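Local coordinates for protein 3-oxo-glucose-6-phosphate:glutamate aminotransferase (Bacillus subtilis subsp. subtilis, PDB 4K2M) that catalyses the reversible pyridoxal phosphate-dependent transamination of 3-dehydro-glucose 6-phosphate with glutamate to kanosamine 6-phosphate, a step in antibiotic biosynthesis, at residues Tyr169-Pro174 with Leu402-Ala408; Tyr338-Pro342 with Phe353-Val357; Cys178-Ile184 with His204-Ile210. All coordinates share one frame; numbering follows the deposited sequence.

All three contacts are largely buried and lie within the aminotransferase family region of the chain. Contacts 1 and 3 share the loop between strands 166-169 and 192-195. There Asp171 and Asp180 pair through their backbones. Contact 1 sets that loop against the start of helix 403-411, and its core is a carboxylate bound to backbone N-H groups. Contact 3 sets it against the start of helix 207-217. It is mainly apolar inside, with one bridging water and a histidine-carboxylate bond toward the surface. Contact 2 is a local antiparallel bridge between residues 338-342 and strand 353-356, with a salt bridge on one face. It touches contact 1 where Lys356 meets Pro174 O, but not contact 3.

Contact 1. Residues Tyr169-Pro174 with Leu402-Ala408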
loop_
_atom_site.group_PDB
_atom_site.type_symbol
_atom_site.label_atom_id
_atom_site.label_comp_id
_atom_site.label_asym_id
_atom_site.label_seq_id
_atom_site.Cartn_x
_atom_site.Cartn_y
_atom_site.Cartn_z
ATOM N N TYR A 169 14.034 -23.349 -6.970
ATOM C CA TYR A 169 14.060 -23.715 -5.563
ATOM C C TYR A 169 15.225 -24.639 -5.241
ATOM O O TYR A 169 15.493 -25.622 -5.965
ATOM C CB TYR A 169 12.730 -24.360 -5.185
ATOM C CG TYR A 169 11.583 -23.396 -5.396
ATOM C CD1 TYR A 169 11.442 -22.289 -4.565
ATOM C CD2 TYR A 169 10.671 -23.573 -6.424
ATOM C CE1 TYR A 169 10.413 -21.389 -4.756
ATOM C CE2 TYR A 169 9.630 -22.677 -6.620
ATOM C CZ TYR A 169 9.516 -21.593 -5.773
ATOM O OH TYR A 169 8.490 -20.687 -5.932
ATOM N N VAL A 170 15.935 -24.305 -4.175
ATOM C CA VAL A 170 16.960 -25.194 -3.642
ATOM C C VAL A 170 16.698 -25.504 -2.170
ATOM O O VAL A 170 15.988 -24.764 -1.466
ATOM C CB VAL A 170 18.404 -24.673 -3.859
ATOM C CG1 VAL A 170 18.628 -24.287 -5.302
ATOM C CG2 VAL A 170 18.688 -23.507 -2.981
ATOM N N ASP A 171 17.286 -26.603 -1.709
ATOM C CA ASP A 171 16.989 -27.166 -0.402
ATOM C C ASP A 171 17.507 -26.278 0.723
ATOM O O ASP A 171 18.443 -25.502 0.530
ATOM C CB ASP A 171 17.628 -28.559 -0.301
ATOM C CG ASP A 171 16.700 -29.600 0.323
ATOM O OD1 ASP A 171 15.583 -29.241 0.760
ATOM O OD2 ASP A 171 17.095 -30.788 0.371
ATOM N N ILE A 172 16.886 -26.395 1.893
ATOM C CA ILE A 172 17.311 -25.645 3.076
ATOM C C ILE A 172 18.220 -26.490 3.952
ATOM O O ILE A 172 18.291 -27.703 3.804
ATOM C CB ILE A 172 16.125 -25.242 3.952
ATOM C CG1 ILE A 172 15.321 -26.496 4.330
ATOM C CG2 ILE A 172 15.267 -24.201 3.239
ATOM C CD1 ILE A 172 14.340 -26.328 5.466
ATOM N N ASN A 173 18.902 -25.836 4.884
ATOM C CA ASN A 173 19.557 -26.535 5.978
ATOM C C ASN A 173 18.413 -26.863 6.953
ATOM O O ASN A 173 17.670 -25.980 7.361
ATOM C CB ASN A 173 20.609 -25.600 6.576
ATOM C CG ASN A 173 21.224 -26.123 7.868
ATOM O OD1 ASN A 173 20.528 -26.613 8.762
ATOM N ND2 ASN A 173 22.539 -25.973 7.988
ATOM N N PRO A 174 18.229 -28.150 7.292
ATOM C CA PRO A 174 17.010 -28.536 8.017
ATOM C C PRO A 174 17.045 -28.168 9.495
ATOM O O PRO A 174 16.034 -28.327 10.189
ATOM C CB PRO A 174 16.963 -30.064 7.838
ATOM C CG PRO A 174 18.402 -30.457 7.671
ATOM C CD PRO A 174 19.033 -29.324 6.893
ATOM N N LEU A 402 12.740 -31.726 -2.802
ATOM C CA LEU A 402 13.613 -30.982 -1.927
ATOM C C LEU A 402 13.560 -31.741 -0.621
ATOM O O LEU A 402 12.726 -31.448 0.221
ATOM C CB LEU A 402 13.071 -29.556 -1.750
ATOM C CG LEU A 402 13.018 -28.723 -3.040
ATOM C CD1 LEU A 402 12.178 -27.471 -2.819
ATOM C CD2 LEU A 402 14.414 -28.335 -3.488
ATOM N N VAL A 403 14.438 -32.734 -0.471
ATOM C CA VAL A 403 14.307 -33.717 0.610
ATOM C C VAL A 403 14.310 -33.105 2.005
ATOM O O VAL A 403 13.462 -33.440 2.848
ATOM C CB VAL A 403 15.420 -34.789 0.541
ATOM C CG1 VAL A 403 15.254 -35.782 1.672
ATOM C CG2 VAL A 403 15.376 -35.511 -0.804
ATOM N N HIS A 404 15.253 -32.206 2.247
ATOM C CA HIS A 404 15.399 -31.619 3.578
ATOM C C HIS A 404 14.294 -30.624 3.881
ATOM O O HIS A 404 13.809 -30.559 5.014
ATOM C CB HIS A 404 16.769 -30.949 3.724
ATOM C CG HIS A 404 17.912 -31.911 3.671
ATOM N ND1 HIS A 404 17.943 -33.073 4.414
ATOM C CD2 HIS A 404 19.061 -31.890 2.956
ATOM C CE1 HIS A 404 19.062 -33.724 4.159
ATOM N NE2 HIS A 404 19.761 -33.028 3.279
ATOM N N THR A 405 13.912 -29.839 2.875
ATOM C CA THR A 405 12.839 -28.873 3.045
ATOM C C THR A 405 11.554 -29.616 3.370
ATOM O O THR A 405 10.833 -29.234 4.274
ATOM C CB THR A 405 12.621 -28.062 1.763
ATOM O OG1 THR A 405 13.846 -27.413 1.396
ATOM C CG2 THR A 405 11.511 -27.024 1.937
ATOM N N GLU A 406 11.270 -30.684 2.624
ATOM C CA GLU A 406 10.043 -31.443 2.846
ATOM C C GLU A 406 10.004 -32.128 4.213
ATOM O O GLU A 406 8.970 -32.135 4.893
ATOM C CB GLU A 406 9.829 -32.442 1.702
ATOM C CG GLU A 406 9.382 -31.788 0.385
ATOM C CD GLU A 406 9.738 -32.637 -0.831
ATOM O OE1 GLU A 406 9.797 -33.874 -0.666
ATOM O OE2 GLU A 406 9.975 -32.083 -1.937
ATOM N N LYS A 407 11.127 -32.701 4.625
ATOM C CA LYS A 407 11.185 -33.363 5.924
ATOM C C LYS A 407 11.037 -32.337 7.051
ATOM O O LYS A 407 10.218 -32.514 7.948
ATOM C CB LYS A 407 12.493 -34.156 6.075
ATOM C CG LYS A 407 12.614 -34.963 7.383
ATOM C CD LYS A 407 11.385 -35.855 7.599
ATOM C CE LYS A 407 11.529 -36.709 8.867
ATOM N NZ LYS A 407 10.306 -37.539 9.120
ATOM N N ALA A 408 11.786 -31.240 6.978
ATOM C CA ALA A 408 11.704 -30.219 8.032
ATOM C C ALA A 408 10.307 -29.611 8.085
ATOM O O ALA A 408 9.772 -29.321 9.155
ATOM C CB ALA A 408 12.751 -29.144 7.815
HETATM O O HOH W 1 13.698 -25.047 0.004
#
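Two torsions bring Asp171 and Thr405 together. Asp171 has chi1 -136°, off the usual staggered positions, and this carries its carboxylate to the start of helix 403-411. Thr405 has OG1 anti to its carbonyl carbon (chi1 -57°), which sets the hydroxyl beside its own backbone N. Both groups of Thr405 then reach one oxygen. Thr405 OG1 donates to Asp171 OD1 at 2.6 Å, and Thr405 N donates to Asp171 OD1 at 2.8 Å, from the syn side but out of the carboxylate plane. The other oxygen uses its syn lone pair for the next N-H: His404 N to Asp171 OD2 is 3.0 Å. Three bonds therefore fix the rotation of this buried carboxylate. The N-terminal end of the helix would probably stabilise its negative charge.

A water adds a further link. It donates to Val170 O and to Thr405 OG1. Leu402, at the N-cap position, lies against the end of strand 166-169, with its CD1 3.9 Å from Tyr169 CB. Next along the loop, Ile172 CG1 lies 3.4 Å from Thr405 OG1, and Ile172 CD1 reaches Ala408 CB at 4.0 Å. Pro174 CB lies 4.3 Å from the same Ala408 CB. The tyrosine ring itself turns away and meets Tyr397.

Strand 166-169 is the outermost of the main sheet within this chain. Leu402 has no side-chain acceptor of its own. Asp171, from a distant loop, instead takes the first-turn N-H groups of His404 and Thr405: a helix N-terminus bound by an outside carboxylate, within the aspartate aminotransferase fold.

Contact 2. Residues Tyr338-Pro342 with Phe353-Val357; sequences YIELP and FPIKV. With EDO (1,2-ethanediol), chain D.
Glu340 and Lys356 form a single antiparallel bridge, a hydrogen-bonded pair. Glu340 N donates to Lys356 O at 2.9 Å, and Lys356 N donates to Glu340 O at 3.0 Å. The two backbone runs are nearly opposite in direction, 155° apart. Just before the bridge, Ile339 CA adds a CA-H...O contact to Lys356 O.

The side chains of the bridged pair lie side by side and point the same way. The Lys356 chain bends at chi3 (72°), and this brings its end to the carboxylate. Lys356 NZ makes a salt bridge with Glu340 OE2, but the hydrogen bond within it is weak and long at 3.3 Å. Both groups have stronger partners in the loop that follows strand 166-169: Lys356 NZ is bonded to Pro174 O, and Glu340 OE1 to Gln175 NE2.

Ile339, Leu341 and Ile355 pack away from these charges. Leu341 CD2 lies 3.8 Å from Ile355 CG2, and it also stands at the edge of the Phe353 ring. The Pro342 and Phe353 side chains cross at about a right angle, with Pro342 CG 3.5 Å from Phe353 CE1. Ile339 CG2 meets Val357 CG1 at 4.0 Å. Helix 423-441 covers this apolar side through Ile437 and Leu433.

Strand 353-356 also pairs with strand 412-415, through Phe353 with Leu415 and Ile355 with Leu413. Segment 338-342 thus adds one bridge along the other edge of a two-stranded antiparallel sheet. Gln334 helps hold it by accepting from Leu341 N. An ethanediol molecule, probably from the crystallisation liquor, sits by Lys356 and Pro342. Ethanediol O1 donates to Pro354 O at 2.8 Å.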
loop_
_atom_site.group_PDB
_atom_site.type_symbol
_atom_site.label_atom_id
_atom_site.label_comp_id
_atom_site.label_asym_id
_atom_site.label_seq_id
_atom_site.Cartn_x
_atom_site.Cartn_y
_atom_site.Cartn_z
ATOM N N TYR A 338 13.321 -36.303 21.961
ATOM C CA TYR A 338 11.904 -36.204 21.595
ATOM C C TYR A 338 11.610 -35.014 20.673
ATOM O O TYR A 338 10.710 -35.076 19.845
ATOM C CB TYR A 338 11.006 -36.134 22.830
ATOM C CG TYR A 338 11.233 -37.256 23.826
ATOM C CD1 TYR A 338 11.058 -37.045 25.190
ATOM C CD2 TYR A 338 11.604 -38.527 23.401
ATOM C CE1 TYR A 338 11.261 -38.064 26.104
ATOM C CE2 TYR A 338 11.814 -39.551 24.305
ATOM C CZ TYR A 338 11.638 -39.315 25.654
ATOM O OH TYR A 338 11.843 -40.335 26.553
ATOM N N ILE A 339 12.357 -33.925 20.832
ATOM C CA ILE A 339 12.177 -32.759 19.970
ATOM C C ILE A 339 13.528 -32.193 19.570
ATOM O O ILE A 339 14.558 -32.563 20.142
ATOM C CB ILE A 339 11.369 -31.639 20.668
ATOM C CG1 ILE A 339 12.154 -31.063 21.849
ATOM C CG2 ILE A 339 9.992 -32.140 21.103
ATOM C CD1 ILE A 339 11.489 -29.829 22.491
ATOM N N GLU A 340 13.536 -31.299 18.582
ATOM C CA GLU A 340 14.717 -30.477 18.336
ATOM C C GLU A 340 14.388 -29.046 18.740
ATOM O O GLU A 340 13.320 -28.548 18.419
ATOM C CB GLU A 340 15.110 -30.489 16.864
ATOM C CG GLU A 340 15.747 -31.782 16.371
ATOM C CD GLU A 340 16.144 -31.690 14.897
ATOM O OE1 GLU A 340 16.841 -30.715 14.529
ATOM O OE2 GLU A 340 15.744 -32.576 14.108
ATOM N N LEU A 341 15.303 -28.396 19.450
ATOM C CA LEU A 341 15.130 -26.992 19.810
ATOM C C LEU A 341 16.063 -26.159 18.946
ATOM O O LEU A 341 17.134 -26.628 18.553
ATOM C CB LEU A 341 15.503 -26.774 21.285
ATOM C CG LEU A 341 14.511 -27.314 22.313
ATOM C CD1 LEU A 341 15.167 -27.454 23.695
ATOM C CD2 LEU A 341 13.263 -26.412 22.402
ATOM N N PRO A 342 15.692 -24.897 18.687
ATOM C CA PRO A 342 16.666 -24.072 17.966
ATOM C C PRO A 342 17.878 -23.763 18.837
ATOM O O PRO A 342 17.813 -23.873 20.063
ATOM C CB PRO A 342 15.888 -22.790 17.652
ATOM C CG PRO A 342 14.844 -22.703 18.754
ATOM C CD PRO A 342 14.496 -24.142 19.112
ATOM N N PHE A 353 9.322 -18.979 16.671
ATOM C CA PHE A 353 10.120 -19.905 17.479
ATOM C C PHE A 353 9.800 -21.332 17.066
ATOM O O PHE A 353 8.771 -21.886 17.478
ATOM C CB PHE A 353 9.833 -19.746 18.982
ATOM C CG PHE A 353 10.733 -20.591 19.836
ATOM C CD1 PHE A 353 11.976 -20.104 20.231
ATOM C CD2 PHE A 353 10.370 -21.897 20.194
ATOM C CE1 PHE A 353 12.851 -20.892 20.982
ATOM C CE2 PHE A 353 11.235 -22.690 20.959
ATOM C CZ PHE A 353 12.484 -22.183 21.342
ATOM N N PRO A 354 10.665 -21.926 16.241
ATOM C CA PRO A 354 10.377 -23.273 15.730
ATOM C C PRO A 354 11.058 -24.369 16.520
ATOM O O PRO A 354 12.268 -24.300 16.803
ATOM C CB PRO A 354 10.960 -23.238 14.314
ATOM C CG PRO A 354 12.122 -22.285 14.420
ATOM C CD PRO A 354 11.765 -21.268 15.510
ATOM N N ILE A 355 10.279 -25.383 16.890
ATOM C CA ILE A 355 10.869 -26.628 17.365
ATOM C C ILE A 355 10.571 -27.674 16.305
ATOM O O ILE A 355 9.795 -27.423 15.384
ATOM C CB ILE A 355 10.311 -27.072 18.724
ATOM C CG1 ILE A 355 8.840 -27.463 18.609
ATOM C CG2 ILE A 355 10.480 -25.962 19.785
ATOM C CD1 ILE A 355 8.257 -28.012 19.917
ATOM N N LYS A 356 11.198 -28.839 16.390
ATOM C CA LYS A 356 10.800 -29.926 15.490
ATOM C C LYS A 356 10.328 -31.105 16.324
ATOM O O LYS A 356 10.938 -31.422 17.349
ATOM C CB LYS A 356 11.950 -30.320 14.551
ATOM C CG LYS A 356 12.326 -29.237 13.530
ATOM C CD LYS A 356 13.719 -29.478 12.906
ATOM C CE LYS A 356 13.748 -30.628 11.936
ATOM N NZ LYS A 356 15.148 -30.857 11.399
ATOM N N VAL A 357 9.222 -31.714 15.903
ATOM C CA VAL A 357 8.690 -32.896 16.575
ATOM C C VAL A 357 8.655 -34.013 15.538
ATOM O O VAL A 357 8.938 -33.770 14.367
ATOM C CB VAL A 357 7.280 -32.630 17.138
ATOM C CG1 VAL A 357 7.323 -31.468 18.158
ATOM C CG2 VAL A 357 6.325 -32.287 16.018
HETATM C C1 EDO D . 14.650 -26.582 15.667
HETATM O O1 EDO D . 14.449 -25.205 15.352
HETATM C C2 EDO D . 15.685 -27.149 14.690
HETATM O O2 EDO D . 16.912 -26.436 14.857
#

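Contact 3. Residues Cys178-Ile184 with His204-Ile210; sequences CIDPDKI and HSDMQHI
The His209 ring has Pro181 over one face and Asp182 at its edge. Pro181 CB makes a CH-pi contact 3.7 Å from the ring centroid, offset toward CD2. Asp182 OD1 accepts from His209 NE2 at 3.2 Å. It lies a little out of the ring plane, and the N-H meets it from above the carboxylate plane. The two planes are 70° apart. His209 has CG anti to its backbone N (chi1 -170°), which swings the ring across to the proline. Asp206 OD1 also takes a weak capping bond from His209 N.

Pro181 also puts CG 3.6 Å from Asp206 CB, at the N-cap of helix 207-217. Deeper in the contact, toward the sheet, Ile179 CG2 meets Ile210 CD1 at 3.8 Å, and Ile184 CD1 meets Ile210 CG1 at 3.9 Å. Ile147 and Ile195 of the main sheet line this layer. A water bridges Ile179 O and Asp206 N.

An Asx turn helps place Asp182, whose N donates to Asp180 OD1 at 3.0 Å. Inside, the contact is mainly apolar. At its more exposed side, His209 NE2 is the donor and carries a hydrogen, and the nearby carboxylate would probably favour the protonated imidazole.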
loop_
_atom_site.group_PDB
_atom_site.type_symbol
_atom_site.label_atom_id
_atom_site.label_comp_id
_atom_site.label_asym_id
_atom_site.label_seq_id
_atom_site.Cartn_x
_atom_site.Cartn_y
_atom_site.Cartn_z
ATOM N N CYS A 178 17.085 -22.189 6.748
ATOM C CA CYS A 178 17.519 -21.240 5.725
ATOM C C CYS A 178 18.142 -21.964 4.550
ATOM O O CYS A 178 18.568 -23.120 4.663
ATOM C CB CYS A 178 18.522 -20.232 6.301
ATOM S SG CYS A 178 17.800 -19.193 7.578
ATOM N N ILE A 179 18.210 -21.267 3.421
ATOM C CA ILE A 179 18.740 -21.841 2.188
ATOM C C ILE A 179 20.128 -22.440 2.407
ATOM O O ILE A 179 20.991 -21.826 3.024
ATOM C CB ILE A 179 18.741 -20.786 1.057
ATOM C CG1 ILE A 179 19.132 -21.408 -0.288
ATOM C CG2 ILE A 179 19.641 -19.594 1.397
ATOM C CD1 ILE A 179 18.926 -20.424 -1.448
ATOM N N ASP A 180 20.339 -23.661 1.927
ATOM C CA ASP A 180 21.615 -24.341 2.175
ATOM C C ASP A 180 22.627 -23.854 1.144
ATOM O O ASP A 180 22.483 -24.121 -0.051
ATOM C CB ASP A 180 21.403 -25.855 2.071
ATOM C CG ASP A 180 22.628 -26.668 2.493
ATOM O OD1 ASP A 180 23.729 -26.097 2.670
ATOM O OD2 ASP A 180 22.476 -27.898 2.629
ATOM N N PRO A 181 23.661 -23.122 1.588
ATOM C CA PRO A 181 24.574 -22.549 0.595
ATOM C C PRO A 181 25.276 -23.662 -0.165
ATOM O O PRO A 181 25.675 -23.479 -1.316
ATOM C CB PRO A 181 25.596 -21.785 1.441
ATOM C CG PRO A 181 24.944 -21.593 2.775
ATOM C CD PRO A 181 24.071 -22.806 2.967
ATOM N N ASP A 182 25.396 -24.820 0.470
ATOM C CA ASP A 182 26.002 -25.966 -0.199
ATOM C C ASP A 182 25.134 -26.578 -1.305
ATOM O O ASP A 182 25.561 -27.520 -1.965
ATOM C CB ASP A 182 26.369 -27.037 0.824
ATOM C CG ASP A 182 27.541 -26.632 1.692
ATOM O OD1 ASP A 182 28.453 -25.953 1.173
ATOM O OD2 ASP A 182 27.545 -26.993 2.887
ATOM N N LYS A 183 23.928 -26.045 -1.516
ATOM C CA LYS A 183 23.027 -26.559 -2.559
ATOM C C LYS A 183 22.804 -25.543 -3.671
ATOM O O LYS A 183 22.123 -25.815 -4.663
ATOM C CB LYS A 183 21.654 -26.907 -1.961
ATOM C CG LYS A 183 21.654 -28.039 -0.959
ATOM C CD LYS A 183 21.840 -29.390 -1.643
ATOM C CE LYS A 183 21.483 -30.514 -0.682
ATOM N NZ LYS A 183 21.777 -31.851 -1.270
ATOM N N ILE A 184 23.368 -24.358 -3.504
ATOM C CA ILE A 184 23.069 -23.275 -4.428
ATOM C C ILE A 184 23.798 -23.471 -5.751
ATOM O O ILE A 184 23.209 -23.329 -6.823
ATOM C CB ILE A 184 23.437 -21.913 -3.803
ATOM C CG1 ILE A 184 22.495 -21.620 -2.635
ATOM C CG2 ILE A 184 23.371 -20.798 -4.847
ATOM C CD1 ILE A 184 22.872 -20.346 -1.853
ATOM N N HIS A 204 19.412 -15.642 10.652
ATOM C CA HIS A 204 20.257 -15.116 9.579
ATOM C C HIS A 204 20.782 -16.262 8.709
ATOM O O HIS A 204 21.359 -17.237 9.221
ATOM C CB HIS A 204 21.436 -14.357 10.207
ATOM C CG HIS A 204 21.904 -13.176 9.414
ATOM N ND1 HIS A 204 22.604 -12.133 9.981
ATOM C CD2 HIS A 204 21.767 -12.872 8.103
ATOM C CE1 HIS A 204 22.886 -11.239 9.048
ATOM N NE2 HIS A 204 22.390 -11.664 7.900
ATOM N N SER A 205 20.580 -16.154 7.393
ATOM C CA SER A 205 21.145 -17.109 6.446
ATOM C C SER A 205 22.665 -17.011 6.472
ATOM O O SER A 205 23.214 -16.033 6.982
ATOM C CB SER A 205 20.679 -16.786 5.035
ATOM O OG SER A 205 19.286 -16.934 4.905
ATOM N N ASP A 206 23.348 -18.004 5.897
ATOM C CA ASP A 206 24.814 -17.992 5.851
ATOM C C ASP A 206 25.286 -17.066 4.741
ATOM O O ASP A 206 25.707 -17.516 3.669
ATOM C CB ASP A 206 25.353 -19.401 5.622
ATOM C CG ASP A 206 26.879 -19.488 5.766
ATOM O OD1 ASP A 206 27.574 -18.438 5.846
ATOM O OD2 ASP A 206 27.385 -20.628 5.780
ATOM N N MET A 207 25.241 -15.764 5.009
ATOM C CA MET A 207 25.415 -14.781 3.941
ATOM C C MET A 207 26.832 -14.704 3.380
ATOM O O MET A 207 27.015 -14.461 2.177
ATOM C CB MET A 207 24.933 -13.402 4.395
ATOM C CG MET A 207 23.412 -13.309 4.602
ATOM S SD MET A 207 22.506 -13.628 3.092
ATOM C CE MET A 207 22.926 -12.175 2.146
ATOM N N GLN A 208 27.834 -14.926 4.217
ATOM C CA GLN A 208 29.212 -14.902 3.700
ATOM C C GLN A 208 29.439 -15.986 2.643
ATOM O O GLN A 208 30.041 -15.738 1.588
ATOM C CB GLN A 208 30.241 -15.019 4.838
ATOM C CG GLN A 208 31.685 -14.926 4.337
ATOM C CD GLN A 208 32.699 -14.890 5.467
ATOM O OE1 GLN A 208 32.423 -15.336 6.582
ATOM N NE2 GLN A 208 33.878 -14.350 5.183
ATOM N N HIS A 209 28.921 -17.180 2.905
ATOM C CA HIS A 209 29.077 -18.298 1.985
ATOM C C HIS A 209 28.252 -18.027 0.723
ATOM O O HIS A 209 28.718 -18.228 -0.391
ATOM C CB HIS A 209 28.663 -19.590 2.696
ATOM C CG HIS A 209 28.990 -20.839 1.946
ATOM N ND1 HIS A 209 29.496 -20.834 0.662
ATOM C CD2 HIS A 209 28.882 -22.142 2.303
ATOM C CE1 HIS A 209 29.684 -22.080 0.263
ATOM N NE2 HIS A 209 29.316 -22.892 1.237
ATOM N N ILE A 210 27.029 -17.537 0.899
ATOM C CA ILE A 210 26.206 -17.136 -0.234
ATOM C C ILE A 210 26.914 -16.090 -1.104
ATOM O O ILE A 210 26.916 -16.198 -2.328
ATOM C CB ILE A 210 24.804 -16.651 0.241
ATOM C CG1 ILE A 210 24.036 -17.822 0.863
ATOM C CG2 ILE A 210 24.019 -16.047 -0.928
ATOM C CD1 ILE A 210 22.702 -17.426 1.533
HETATM O O HOH W 2 21.884 -20.153 5.048
#